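Local coordinates for protein AxyAgu115A (Amphibacillus xylanus NBRC 15112, PDB 6NPS) that acts as a family GH115 alpha-glucuronidase, a hydrolase that probably removes glucuronic acid side groups from arabinoglucuronoxylan, at residues A[795-800]-A[941-946]; A[269-274]-A[300-305]; A[98-103]-A[158-163]; A[666-671]-A[702-707]. The protein carries 3 engineered substitutions. All blocks are in the same frame, centred on the assembly; numbering follows the deposited sequence.

AxyAgu115A is a worked example of a large chain built from parts that each close on themselves. From the N terminus, interaction 3 comes first, closing a loop of 54 residues by joining two strands of a four-stranded mixed sheet. Interaction 2 follows with a 25-residue closure between two loops of the family's TIM-barrel region. Interaction 4 pairs two strands across 30 residues in a region of two packed beta sheets, as in a beta-sandwich, and interaction 1 spans 140 residues within the GH115 C-terminal domain. The four lie strictly in series, so none nests or crosses. Interactions 1 and 4 have centres about 32 Å apart, whereas those of interactions 3 and 4 are separated by about 72 Å.

Interaction 1 (A[795-800]-A[941-946]); sequences SIEAEH and LEKIVI
The flat groups here are peptide carbonyls, joined through water to one carboxylate. Ile796 O takes the Ile944 N-H within its carbonyl plane, at 2.9 Å from Ile944 N, whereas Ile944 O receives Ile796 N at 2.8 Å almost along the C=O axis. Ala798 N stands above the Glu942 carbonyl plane, 51° out of it and 3.1 Å from Glu942 O. A water lies 2.7 Å from that same Glu942 O and also meets Glu797 OE1, which is also hydrogen-bonded to Thr826. This is antiparallel pairing, with Ile796 and Ile944 as the hydrogen-bonded pair. On the face bearing Ser795 and Lys943, the lysine's CG anti to the backbone N (chi1 -176°) and extended chi2 lay CD 3.6 Å from Ser795 OG. The bend at chi3 then directs NZ to the carbonyls of Leu958 and Pro960, the latter also bonded to Ser795 OG. Ala798 CB rests 3.9 Å from Leu941 CG. Beyond strand 940-948, strand 858-866 continues the pairing, with Glu942 and Lys943 facing Tyr865 in a classic beta bulge, and Tyr850 of strand 847-854 packs against Ile796 and Ile944, consistent with the beta-sandwich of a galactose-binding-like domain.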
loop_
_atom_site.group_PDB
_atom_site.type_symbol
_atom_site.label_atom_id
_atom_site.label_comp_id
_atom_site.label_asym_id
_atom_site.label_seq_id
_atom_site.Cartn_x
_atom_site.Cartn_y
_atom_site.Cartn_z
ATOM N N SER A 795 -24.986 -13.224 11.991
ATOM C CA SER A 795 -25.069 -12.999 10.559
ATOM C C SER A 795 -26.075 -14.010 10.027
ATOM O O SER A 795 -25.919 -15.220 10.247
ATOM C CB SER A 795 -23.705 -13.147 9.887
ATOM O OG SER A 795 -23.836 -13.182 8.472
ATOM N N ILE A 796 -27.093 -13.503 9.328
ATOM C CA ILE A 796 -28.303 -14.237 8.966
ATOM C C ILE A 796 -28.489 -14.115 7.464
ATOM O O ILE A 796 -28.598 -12.999 6.955
ATOM C CB ILE A 796 -29.540 -13.660 9.675
ATOM C CG1 ILE A 796 -29.411 -13.780 11.194
ATOM C CG2 ILE A 796 -30.804 -14.349 9.173
ATOM C CD1 ILE A 796 -30.445 -12.974 11.946
ATOM N N GLU A 797 -28.530 -15.236 6.745
ATOM C CA GLU A 797 -29.018 -15.124 5.375
ATOM C C GLU A 797 -30.524 -14.883 5.436
ATOM O O GLU A 797 -31.236 -15.485 6.249
ATOM C CB GLU A 797 -28.676 -16.349 4.534
ATOM C CG GLU A 797 -27.225 -16.795 4.659
ATOM C CD GLU A 797 -26.253 -16.198 3.627
ATOM O OE1 GLU A 797 -26.499 -15.115 3.045
ATOM O OE2 GLU A 797 -25.207 -16.846 3.405
ATOM N N ALA A 798 -30.990 -13.936 4.620
ATOM C CA ALA A 798 -32.339 -13.412 4.772
ATOM C C ALA A 798 -33.391 -14.503 4.599
ATOM O O ALA A 798 -34.497 -14.395 5.138
ATOM C CB ALA A 798 -32.544 -12.257 3.759
ATOM N N GLU A 799 -33.075 -15.548 3.845
ATOM C CA GLU A 799 -34.010 -16.651 3.666
ATOM C C GLU A 799 -34.256 -17.449 4.956
ATOM O O GLU A 799 -35.273 -18.146 5.050
ATOM C CB GLU A 799 -33.475 -17.533 2.537
ATOM C CG GLU A 799 -33.660 -18.989 2.685
ATOM C CD GLU A 799 -32.847 -19.801 1.694
ATOM O OE1 GLU A 799 -32.514 -19.292 0.598
ATOM O OE2 GLU A 799 -32.586 -20.985 2.009
ATOM N N HIS A 800 -33.409 -17.302 5.974
ATOM C CA HIS A 800 -33.563 -18.084 7.221
ATOM C C HIS A 800 -34.392 -17.367 8.292
ATOM O O HIS A 800 -34.059 -17.358 9.483
ATOM C CB HIS A 800 -32.186 -18.480 7.747
ATOM C CG HIS A 800 -31.490 -19.441 6.845
ATOM N ND1 HIS A 800 -30.141 -19.388 6.578
ATOM C CD2 HIS A 800 -31.981 -20.458 6.097
ATOM C CE1 HIS A 800 -29.825 -20.332 5.709
ATOM N NE2 HIS A 800 -30.925 -20.996 5.402
ATOM N N LEU A 941 -33.655 -8.099 0.140
ATOM C CA LEU A 941 -32.786 -8.220 1.298
ATOM C C LEU A 941 -32.033 -9.536 1.206
ATOM O O LEU A 941 -32.656 -10.602 1.082
ATOM C CB LEU A 941 -33.609 -8.160 2.586
ATOM C CG LEU A 941 -32.876 -8.384 3.903
ATOM C CD1 LEU A 941 -31.909 -7.245 4.276
ATOM C CD2 LEU A 941 -33.942 -8.499 4.995
ATOM N N GLU A 942 -30.708 -9.467 1.305
ATOM C CA GLU A 942 -29.841 -10.631 1.157
ATOM C C GLU A 942 -29.302 -11.147 2.482
ATOM O O GLU A 942 -29.222 -12.361 2.659
ATOM C CB GLU A 942 -28.654 -10.315 0.228
ATOM C CG GLU A 942 -29.146 -10.009 -1.212
ATOM C CD GLU A 942 -28.062 -9.554 -2.217
ATOM O OE1 GLU A 942 -26.887 -10.005 -2.134
ATOM O OE2 GLU A 942 -28.417 -8.751 -3.122
ATOM N N LYS A 943 -28.908 -10.263 3.398
ATOM C CA LYS A 943 -28.236 -10.685 4.624
ATOM C C LYS A 943 -28.505 -9.629 5.685
ATOM O O LYS A 943 -28.662 -8.445 5.375
ATOM C CB LYS A 943 -26.706 -10.876 4.393
ATOM C CG LYS A 943 -25.937 -11.433 5.630
ATOM C CD LYS A 943 -24.414 -11.388 5.433
ATOM C CE LYS A 943 -23.969 -12.387 4.427
ATOM N NZ LYS A 943 -22.497 -12.456 4.453
ATOM N N ILE A 944 -28.585 -10.078 6.938
ATOM C CA ILE A 944 -28.713 -9.208 8.101
ATOM C C ILE A 944 -27.548 -9.524 9.033
ATOM O O ILE A 944 -27.296 -10.695 9.337
ATOM C CB ILE A 944 -30.040 -9.442 8.845
ATOM C CG1 ILE A 944 -31.227 -9.389 7.872
ATOM C CG2 ILE A 944 -30.174 -8.472 9.998
ATOM C CD1 ILE A 944 -32.516 -9.994 8.441
ATOM N N VAL A 945 -26.886 -8.489 9.541
ATOM C CA VAL A 945 -25.811 -8.658 10.512
ATOM C C VAL A 945 -26.151 -7.837 11.747
ATOM O O VAL A 945 -26.564 -6.682 11.619
ATOM C CB VAL A 945 -24.462 -8.229 9.915
ATOM C CG1 VAL A 945 -23.366 -8.397 10.955
ATOM C CG2 VAL A 945 -24.172 -9.051 8.651
ATOM N N ILE A 946 -25.972 -8.426 12.942
ATOM C CA ILE A 946 -26.284 -7.769 14.206
ATOM C C ILE A 946 -25.064 -7.869 15.123
ATOM O O ILE A 946 -24.496 -8.955 15.292
ATOM C CB ILE A 946 -27.527 -8.402 14.881
ATOM C CG1 ILE A 946 -28.751 -8.401 13.928
ATOM C CG2 ILE A 946 -27.852 -7.706 16.209
ATOM C CD1 ILE A 946 -29.941 -9.334 14.416
HETATM O O HOH W 1 -28.345 -14.517 1.345
#

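Interaction 2 (A[269-274]-A[300-305]); sequences DAWNFI and IGMRGE
One direct hydrogen bond joins the loops. Trp271 NE1 donates to Arg303 O at 3.1 Å along a nearly straight line (168°), and the oxygen lies in the indole plane. Seen from the acceptor, the donor stands somewhat above the carbonyl plane. This bond helps to fix the turn of the indole, whose two faces are each covered by a CH-pi contact. Met302 CE sits 3.5 Å from the centroid of the five-membered ring of Trp271, and Glu305 CG lies over the opposite face, 3.6 Å from that same centroid. Met302 reaches its methyl there through a fully extended chain, meeting the tryptophan tip to tip. Glu305 crosses obliquely, with its carboxylate plane only 14° from that of the ring; OE1 has a long, weak ion pair with Arg261. The sulfur adds an oblique Met-aromatic contact, Met302 SD being 5.1 Å from the centroid of the Trp271 five-membered ring. Apolar contact is completed by Phe273 CB, 4.1 Å from Met302 SD. The segment 300-305 leaves strand 298-300 at its C-terminal end, the end of the barrel at which TIM-barrel enzymes carry their active sites. Trp284 of helix 277-291 packs on both Trp271 and Met302, while Phe273 leans on Val327 and Thr330 of helix 317-338.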
loop_
_atom_site.group_PDB
_atom_site.type_symbol
_atom_site.label_atom_id
_atom_site.label_comp_id
_atom_site.label_asym_id
_atom_site.label_seq_id
_atom_site.Cartn_x
_atom_site.Cartn_y
_atom_site.Cartn_z
ATOM N N ASP A 269 -23.899 24.556 -38.925
ATOM C CA ASP A 269 -22.672 23.979 -38.357
ATOM C C ASP A 269 -22.683 24.098 -36.829
ATOM O O ASP A 269 -21.758 24.618 -36.203
ATOM C CB ASP A 269 -21.414 24.635 -38.932
ATOM C CG ASP A 269 -20.221 23.688 -38.923
ATOM O OD1 ASP A 269 -19.255 23.923 -39.683
ATOM O OD2 ASP A 269 -20.255 22.703 -38.158
ATOM N N ALA A 270 -23.752 23.603 -36.222
ATOM C CA ALA A 270 -23.943 23.690 -34.785
ATOM C C ALA A 270 -25.058 22.737 -34.391
ATOM O O ALA A 270 -26.190 22.875 -34.867
ATOM C CB ALA A 270 -24.284 25.126 -34.368
ATOM N N TRP A 271 -24.745 21.743 -33.553
ATOM C CA TRP A 271 -25.764 20.835 -33.015
ATOM C C TRP A 271 -26.440 21.579 -31.868
ATOM O O TRP A 271 -26.140 21.386 -30.688
ATOM C CB TRP A 271 -25.137 19.522 -32.573
ATOM C CG TRP A 271 -26.142 18.458 -32.273
ATOM C CD1 TRP A 271 -26.415 17.910 -31.051
ATOM C CD2 TRP A 271 -27.012 17.809 -33.211
ATOM N NE1 TRP A 271 -27.400 16.956 -31.170
ATOM C CE2 TRP A 271 -27.787 16.874 -32.484
ATOM C CE3 TRP A 271 -27.206 17.921 -34.593
ATOM C CZ2 TRP A 271 -28.747 16.068 -33.091
ATOM C CZ3 TRP A 271 -28.163 17.118 -35.199
ATOM C CH2 TRP A 271 -28.923 16.200 -34.445
ATOM N N ASN A 272 -27.343 22.485 -32.243
ATOM C CA ASN A 272 -27.841 23.511 -31.330
ATOM C C ASN A 272 -29.135 24.067 -31.916
ATOM O O ASN A 272 -29.104 24.819 -32.896
ATOM C CB ASN A 272 -26.797 24.612 -31.145
ATOM C CG ASN A 272 -27.126 25.540 -29.993
ATOM O OD1 ASN A 272 -28.229 26.088 -29.919
ATOM N ND2 ASN A 272 -26.166 25.725 -29.084
ATOM N N PHE A 273 -30.267 23.682 -31.328
ATOM C CA PHE A 273 -31.564 24.119 -31.829
ATOM C C PHE A 273 -31.823 25.590 -31.551
ATOM O O PHE A 273 -32.716 26.179 -32.172
ATOM C CB PHE A 273 -32.675 23.271 -31.210
ATOM C CG PHE A 273 -33.987 23.378 -31.926
ATOM C CD1 PHE A 273 -34.172 22.768 -33.160
ATOM C CD2 PHE A 273 -35.037 24.079 -31.368
ATOM C CE1 PHE A 273 -35.382 22.851 -33.816
ATOM C CE2 PHE A 273 -36.246 24.172 -32.024
ATOM C CZ PHE A 273 -36.415 23.553 -33.258
ATOM N N ILE A 274 -31.076 26.190 -30.625
ATOM C CA ILE A 274 -31.236 27.615 -30.342
ATOM C C ILE A 274 -30.529 28.457 -31.397
ATOM O O ILE A 274 -31.133 29.350 -32.007
ATOM C CB ILE A 274 -30.717 27.936 -28.927
ATOM C CG1 ILE A 274 -31.502 27.144 -27.872
ATOM C CG2 ILE A 274 -30.773 29.439 -28.636
ATOM C CD1 ILE A 274 -30.644 26.690 -26.700
ATOM N N ILE A 300 -37.828 10.987 -30.838
ATOM C CA ILE A 300 -38.006 12.436 -30.766
ATOM C C ILE A 300 -37.231 12.942 -29.550
ATOM O O ILE A 300 -36.714 12.158 -28.754
ATOM C CB ILE A 300 -39.490 12.846 -30.715
ATOM C CG1 ILE A 300 -40.183 12.199 -29.504
ATOM C CG2 ILE A 300 -40.203 12.435 -32.032
ATOM C CD1 ILE A 300 -41.522 12.868 -29.126
ATOM N N GLY A 301 -37.142 14.264 -29.421
ATOM C CA GLY A 301 -36.295 14.859 -28.407
ATOM C C GLY A 301 -34.959 15.302 -28.988
ATOM O O GLY A 301 -34.758 15.294 -30.203
ATOM N N MET A 302 -34.016 15.657 -28.092
ATOM C CA MET A 302 -32.674 16.037 -28.532
ATOM C C MET A 302 -31.616 16.052 -27.429
ATOM O O MET A 302 -31.639 16.932 -26.560
ATOM C CB MET A 302 -32.719 17.417 -29.184
ATOM C CG MET A 302 -31.545 17.687 -30.102
ATOM S SD MET A 302 -31.407 19.453 -30.446
ATOM C CE MET A 302 -29.841 19.517 -31.347
ATOM N N ARG A 303 -30.641 15.151 -27.538
ATOM C CA ARG A 303 -29.522 15.076 -26.603
ATOM C C ARG A 303 -28.237 15.418 -27.368
ATOM O O ARG A 303 -28.229 15.398 -28.598
ATOM C CB ARG A 303 -29.421 13.680 -25.989
ATOM C CG ARG A 303 -30.325 13.464 -24.786
ATOM C CD ARG A 303 -30.001 12.158 -24.079
ATOM N NE ARG A 303 -28.867 12.295 -23.172
ATOM C CZ ARG A 303 -27.717 11.641 -23.309
ATOM N NH1 ARG A 303 -27.547 10.801 -24.321
ATOM N NH2 ARG A 303 -26.737 11.826 -22.435
ATOM N N GLY A 304 -27.157 15.731 -26.653
ATOM C CA GLY A 304 -25.910 16.075 -27.300
ATOM C C GLY A 304 -25.347 14.914 -28.100
ATOM O O GLY A 304 -25.761 13.753 -27.973
ATOM N N GLU A 305 -24.371 15.247 -28.943
ATOM C CA GLU A 305 -23.755 14.264 -29.825
ATOM C C GLU A 305 -22.806 13.349 -29.062
ATOM O O GLU A 305 -22.066 13.790 -28.172
ATOM C CB GLU A 305 -23.004 14.965 -30.951
ATOM C CG GLU A 305 -23.914 15.593 -31.972
ATOM C CD GLU A 305 -23.141 16.219 -33.103
ATOM O OE1 GLU A 305 -22.074 16.821 -32.833
ATOM O OE2 GLU A 305 -23.587 16.090 -34.259
#

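Interaction 3 (A[98-103]-A[158-163]); sequences LFQVVD and DYKYVS
Strands 98-102 and 160-162 run antiparallel with their axes 4.7 Å apart at closest approach, Phe99 and Tyr161 forming the hydrogen-bonded pair. The result is an antiparallel pairing at the edge of a four-stranded mixed sheet: strand 160-162 is its outermost strand within this chain, with strand 97-106 paired on its other flank to strand 109-117. Phe99 N reaches Tyr161 O at 2.8 Å, nearly along the C=O axis, and the return bond from Tyr161 N meets Phe99 O in its carbonyl plane. Val101 N carries the bonding one step further, to Tyr159 O at 2.9 Å, just before strand 160-162 begins. Phe99 shares its face of the sheet with Tyr161; Phe99 and Tyr159 each set CG anti to the backbone N. Tyr159 CE1 comes to 3.7 Å from Phe99 CD2, near the plane of the Phe99 ring; the two rings meet obliquely, planes 78° apart. His129 of helix 120-133 meets Phe99 edge-to-face, so this face looks onto the helix. Tyr159 CB also packs 3.8 Å from Val101 CG2. The opposite face carries Leu98, whose CD1 touches Val162 CG2 at 3.7 Å, and the extended chains of Gln100 and Lys160, side by side; Lys160 NZ forms a salt bridge with Glu89. Near the end of the ladder a water donates to Asp158 O at 3.0 Å and accepts a weak bond from Gln100 NE2.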
loop_
_atom_site.group_PDB
_atom_site.type_symbol
_atom_site.label_atom_id
_atom_site.label_comp_id
_atom_site.label_asym_id
_atom_site.label_seq_id
_atom_site.Cartn_x
_atom_site.Cartn_y
_atom_site.Cartn_z
ATOM N N LEU A 98 -50.676 -19.595 -37.208
ATOM C CA LEU A 98 -51.319 -20.898 -37.126
ATOM C C LEU A 98 -50.361 -21.917 -37.718
ATOM O O LEU A 98 -49.762 -21.676 -38.772
ATOM C CB LEU A 98 -52.637 -20.885 -37.907
ATOM C CG LEU A 98 -53.310 -22.218 -38.232
ATOM C CD1 LEU A 98 -53.973 -22.821 -36.972
ATOM C CD2 LEU A 98 -54.330 -22.013 -39.343
ATOM N N PHE A 99 -50.206 -23.054 -37.030
ATOM C CA PHE A 99 -49.245 -24.091 -37.396
ATOM C C PHE A 99 -50.075 -25.373 -37.322
ATOM O O PHE A 99 -50.386 -25.854 -36.225
ATOM C CB PHE A 99 -48.067 -24.058 -36.412
ATOM C CG PHE A 99 -46.923 -24.973 -36.742
ATOM C CD1 PHE A 99 -45.804 -24.485 -37.417
ATOM C CD2 PHE A 99 -46.931 -26.297 -36.288
ATOM C CE1 PHE A 99 -44.709 -25.315 -37.675
ATOM C CE2 PHE A 99 -45.850 -27.157 -36.536
ATOM C CZ PHE A 99 -44.732 -26.658 -37.237
ATOM N N GLN A 100 -50.502 -25.898 -38.468
ATOM C CA GLN A 100 -51.537 -26.917 -38.444
ATOM C C GLN A 100 -51.304 -27.932 -39.551
ATOM O O GLN A 100 -51.034 -27.550 -40.694
ATOM C CB GLN A 100 -52.923 -26.277 -38.602
ATOM C CG GLN A 100 -54.038 -27.271 -38.495
ATOM C CD GLN A 100 -55.407 -26.624 -38.595
ATOM O OE1 GLN A 100 -55.519 -25.425 -38.840
ATOM N NE2 GLN A 100 -56.457 -27.426 -38.419
ATOM N N VAL A 101 -51.477 -29.231 -39.218
ATOM C CA VAL A 101 -51.417 -30.298 -40.216
ATOM C C VAL A 101 -52.813 -30.508 -40.758
ATOM O O VAL A 101 -53.791 -30.516 -39.992
ATOM C CB VAL A 101 -50.844 -31.600 -39.619
ATOM C CG1 VAL A 101 -50.959 -32.750 -40.591
ATOM C CG2 VAL A 101 -49.400 -31.398 -39.186
ATOM N N VAL A 102 -52.921 -30.686 -42.082
ATOM C CA VAL A 102 -54.214 -30.770 -42.751
ATOM C C VAL A 102 -54.166 -31.917 -43.754
ATOM O O VAL A 102 -53.118 -32.238 -44.329
ATOM C CB VAL A 102 -54.584 -29.438 -43.453
ATOM C CG1 VAL A 102 -54.815 -28.301 -42.420
ATOM C CG2 VAL A 102 -53.490 -29.059 -44.391
ATOM N N ASP A 103 -55.315 -32.549 -43.943
ATOM C CA ASP A 103 -55.440 -33.761 -44.737
ATOM C C ASP A 103 -55.931 -33.382 -46.130
ATOM O O ASP A 103 -56.853 -32.566 -46.261
ATOM C CB ASP A 103 -56.412 -34.724 -44.045
ATOM C CG ASP A 103 -56.152 -36.184 -44.382
ATOM O OD1 ASP A 103 -55.261 -36.470 -45.204
ATOM O OD2 ASP A 103 -56.850 -37.056 -43.815
ATOM N N ASP A 158 -53.587 -34.323 -36.788
ATOM C CA ASP A 158 -54.398 -33.172 -36.405
ATOM C C ASP A 158 -53.613 -32.184 -35.544
ATOM O O ASP A 158 -54.218 -31.435 -34.766
ATOM C CB ASP A 158 -55.662 -33.624 -35.672
ATOM C CG ASP A 158 -55.360 -34.456 -34.437
ATOM O OD1 ASP A 158 -54.177 -34.786 -34.208
ATOM O OD2 ASP A 158 -56.311 -34.796 -33.699
ATOM N N TYR A 159 -52.281 -32.191 -35.648
ATOM C CA TYR A 159 -51.471 -31.177 -34.983
ATOM C C TYR A 159 -52.017 -29.797 -35.304
ATOM O O TYR A 159 -52.340 -29.503 -36.454
ATOM C CB TYR A 159 -50.003 -31.266 -35.409
ATOM C CG TYR A 159 -49.120 -30.561 -34.432
ATOM C CD1 TYR A 159 -48.916 -29.170 -34.499
ATOM C CD2 TYR A 159 -48.510 -31.265 -33.402
ATOM C CE1 TYR A 159 -48.121 -28.526 -33.570
ATOM C CE2 TYR A 159 -47.713 -30.637 -32.470
ATOM C CZ TYR A 159 -47.512 -29.277 -32.551
ATOM O OH TYR A 159 -46.715 -28.691 -31.591
ATOM N N LYS A 160 -52.156 -28.962 -34.272
ATOM C CA LYS A 160 -52.641 -27.597 -34.452
ATOM C C LYS A 160 -52.143 -26.745 -33.297
ATOM O O LYS A 160 -52.340 -27.096 -32.133
ATOM C CB LYS A 160 -54.177 -27.534 -34.528
ATOM C CG LYS A 160 -54.740 -26.092 -34.663
ATOM C CD LYS A 160 -56.236 -26.075 -34.281
ATOM C CE LYS A 160 -56.926 -24.790 -34.660
ATOM N NZ LYS A 160 -58.387 -24.806 -34.310
ATOM N N TYR A 161 -51.490 -25.634 -33.623
ATOM C CA TYR A 161 -51.012 -24.701 -32.620
ATOM C C TYR A 161 -51.255 -23.299 -33.158
ATOM O O TYR A 161 -50.965 -23.047 -34.333
ATOM C CB TYR A 161 -49.517 -24.931 -32.315
ATOM C CG TYR A 161 -48.934 -23.876 -31.409
ATOM C CD1 TYR A 161 -49.355 -23.764 -30.084
ATOM C CD2 TYR A 161 -48.010 -22.956 -31.886
ATOM C CE1 TYR A 161 -48.851 -22.774 -29.258
ATOM C CE2 TYR A 161 -47.481 -21.970 -31.062
ATOM C CZ TYR A 161 -47.909 -21.875 -29.759
ATOM O OH TYR A 161 -47.379 -20.895 -28.944
ATOM N N VAL A 162 -51.824 -22.417 -32.318
ATOM C CA VAL A 162 -52.040 -20.994 -32.623
ATOM C C VAL A 162 -51.251 -20.177 -31.590
ATOM O O VAL A 162 -51.559 -20.237 -30.390
ATOM C CB VAL A 162 -53.535 -20.623 -32.582
ATOM C CG1 VAL A 162 -53.744 -19.138 -32.846
ATOM C CG2 VAL A 162 -54.371 -21.487 -33.558
ATOM N N SER A 163 -50.222 -19.440 -32.027
ATOM C CA SER A 163 -49.392 -18.682 -31.082
ATOM C C SER A 163 -50.213 -17.548 -30.450
ATOM O O SER A 163 -51.334 -17.250 -30.879
ATOM C CB SER A 163 -48.153 -18.133 -31.794
ATOM O OG SER A 163 -48.524 -17.160 -32.780
HETATM O O HOH W 2 -56.321 -30.036 -36.295
#

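Interaction 4 (A[666-671]-A[702-707]); sequences LLVSID and FTISSV
A water is the best-held polar atom, gripped by three hydrogen bonds: it donates to Leu667 O and pairs with Ser669 OG and, most closely, with Ser705 OG at 2.7 Å from the water oxygen. Ser669 turns OG into the crowded position between the backbone N and the carbonyl carbon (chi1 59°), and Ser705 sets its OG beside the backbone N, so both hydroxyls converge on it. Leu667 O is thus held twice, since Ser705 N also donates to it at 2.9 Å. Further along, Thr703 OG1 donates to Asp671 OD1 at 2.8 Å, on the syn lone pair, the two side chains crossing at about a right angle; OD2 of the aspartate is bonded to Ser701. In this antiparallel ladder of five residue pairs, the face with Ser669, Thr703 and Ser705 is mostly polar, and that with Val668, Ile704 and Phe702 mostly apolar. There Val668 CG1 lies 3.9 Å from Phe702 CD2, both side chains pointing the same way, and Leu666 CD1 packs 3.9 Å from Ile704 CG2. The pair forms part of a five-stranded antiparallel sheet, flanked by strands 676-677 and 739-746, and its apolar face packs as in a beta-sandwich on strands 712-718 and 766-775 of a second sheet, Phe702 and Val668 both reaching Ile770.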
loop_
_atom_site.group_PDB
_atom_site.type_symbol
_atom_site.label_atom_id
_atom_site.label_comp_id
_atom_site.label_asym_id
_atom_site.label_seq_id
_atom_site.Cartn_x
_atom_site.Cartn_y
_atom_site.Cartn_z
ATOM N N LEU A 666 9.196 -19.016 12.133
ATOM C CA LEU A 666 7.978 -19.622 11.646
ATOM C C LEU A 666 6.803 -18.738 12.029
ATOM O O LEU A 666 6.673 -18.328 13.190
ATOM C CB LEU A 666 7.795 -21.032 12.278
ATOM C CG LEU A 666 8.750 -22.114 11.786
ATOM C CD1 LEU A 666 8.443 -23.433 12.582
ATOM C CD2 LEU A 666 8.590 -22.338 10.285
ATOM N N LEU A 667 5.924 -18.492 11.085
ATOM C CA LEU A 667 4.740 -17.700 11.349
ATOM C C LEU A 667 3.576 -18.644 11.617
ATOM O O LEU A 667 3.314 -19.546 10.819
ATOM C CB LEU A 667 4.453 -16.784 10.152
ATOM C CG LEU A 667 3.211 -15.931 10.389
ATOM C CD1 LEU A 667 3.583 -14.835 11.411
ATOM C CD2 LEU A 667 2.720 -15.327 9.080
ATOM N N VAL A 668 2.887 -18.449 12.739
ATOM C CA VAL A 668 1.661 -19.188 13.040
ATOM C C VAL A 668 0.464 -18.293 12.740
ATOM O O VAL A 668 0.389 -17.168 13.250
ATOM C CB VAL A 668 1.642 -19.645 14.513
ATOM C CG1 VAL A 668 0.312 -20.342 14.859
ATOM C CG2 VAL A 668 2.840 -20.530 14.819
ATOM N N SER A 669 -0.498 -18.786 11.949
ATOM C CA SER A 669 -1.654 -17.968 11.616
ATOM C C SER A 669 -2.938 -18.773 11.743
ATOM O O SER A 669 -2.957 -19.976 11.477
ATOM C CB SER A 669 -1.514 -17.375 10.199
ATOM O OG SER A 669 -1.384 -18.386 9.202
ATOM N N ILE A 670 -4.007 -18.107 12.168
ATOM C CA ILE A 670 -5.300 -18.758 12.371
ATOM C C ILE A 670 -6.058 -18.706 11.048
ATOM O O ILE A 670 -6.269 -17.624 10.498
ATOM C CB ILE A 670 -6.108 -18.057 13.474
ATOM C CG1 ILE A 670 -5.297 -17.943 14.775
ATOM C CG2 ILE A 670 -7.487 -18.779 13.677
ATOM C CD1 ILE A 670 -4.712 -19.286 15.216
ATOM N N ASP A 671 -6.488 -19.850 10.536
ATOM C CA ASP A 671 -7.077 -19.810 9.198
ATOM C C ASP A 671 -8.397 -19.038 9.232
ATOM O O ASP A 671 -9.139 -19.092 10.213
ATOM C CB ASP A 671 -7.269 -21.228 8.667
ATOM C CG ASP A 671 -5.935 -21.970 8.480
ATOM O OD1 ASP A 671 -4.859 -21.372 8.709
ATOM O OD2 ASP A 671 -5.964 -23.169 8.126
ATOM N N PHE A 702 -5.116 -24.147 11.801
ATOM C CA PHE A 702 -4.167 -23.045 11.726
ATOM C C PHE A 702 -3.002 -23.479 10.856
ATOM O O PHE A 702 -2.839 -24.669 10.563
ATOM C CB PHE A 702 -3.717 -22.602 13.132
ATOM C CG PHE A 702 -2.959 -23.633 13.920
ATOM C CD1 PHE A 702 -3.635 -24.551 14.749
ATOM C CD2 PHE A 702 -1.567 -23.669 13.875
ATOM C CE1 PHE A 702 -2.916 -25.479 15.521
ATOM C CE2 PHE A 702 -0.843 -24.578 14.632
ATOM C CZ PHE A 702 -1.510 -25.502 15.470
ATOM N N THR A 703 -2.175 -22.511 10.434
ATOM C CA THR A 703 -1.087 -22.800 9.520
ATOM C C THR A 703 0.221 -22.349 10.142
ATOM O O THR A 703 0.265 -21.374 10.903
ATOM C CB THR A 703 -1.357 -22.113 8.159
ATOM O OG1 THR A 703 -2.593 -22.624 7.650
ATOM C CG2 THR A 703 -0.257 -22.398 7.119
ATOM N N ILE A 704 1.281 -23.089 9.832
ATOM C CA ILE A 704 2.657 -22.734 10.173
ATOM C C ILE A 704 3.426 -22.555 8.863
ATOM O O ILE A 704 3.395 -23.449 8.007
ATOM C CB ILE A 704 3.316 -23.818 11.050
ATOM C CG1 ILE A 704 2.456 -24.134 12.277
ATOM C CG2 ILE A 704 4.745 -23.411 11.492
ATOM C CD1 ILE A 704 2.845 -25.444 12.946
ATOM N N SER A 705 4.121 -21.405 8.711
ATOM C CA SER A 705 4.716 -20.997 7.447
ATOM C C SER A 705 6.149 -20.545 7.624
ATOM O O SER A 705 6.478 -19.826 8.579
ATOM C CB SER A 705 3.955 -19.829 6.798
ATOM O OG SER A 705 2.614 -20.184 6.607
ATOM N N SER A 706 6.969 -20.896 6.634
ATOM C CA SER A 706 8.366 -20.470 6.556
ATOM C C SER A 706 8.508 -18.999 6.150
ATOM O O SER A 706 7.858 -18.525 5.208
ATOM C CB SER A 706 9.120 -21.303 5.512
ATOM O OG SER A 706 9.152 -22.670 5.864
ATOM N N VAL A 707 9.430 -18.311 6.813
ATOM C CA VAL A 707 9.904 -17.004 6.371
ATOM C C VAL A 707 11.350 -17.042 5.964
ATOM O O VAL A 707 11.843 -16.053 5.427
ATOM C CB VAL A 707 9.708 -15.923 7.452
ATOM C CG1 VAL A 707 8.235 -15.767 7.770
ATOM C CG2 VAL A 707 10.492 -16.284 8.688
HETATM O O HOH W 3 1.325 -19.303 8.765
#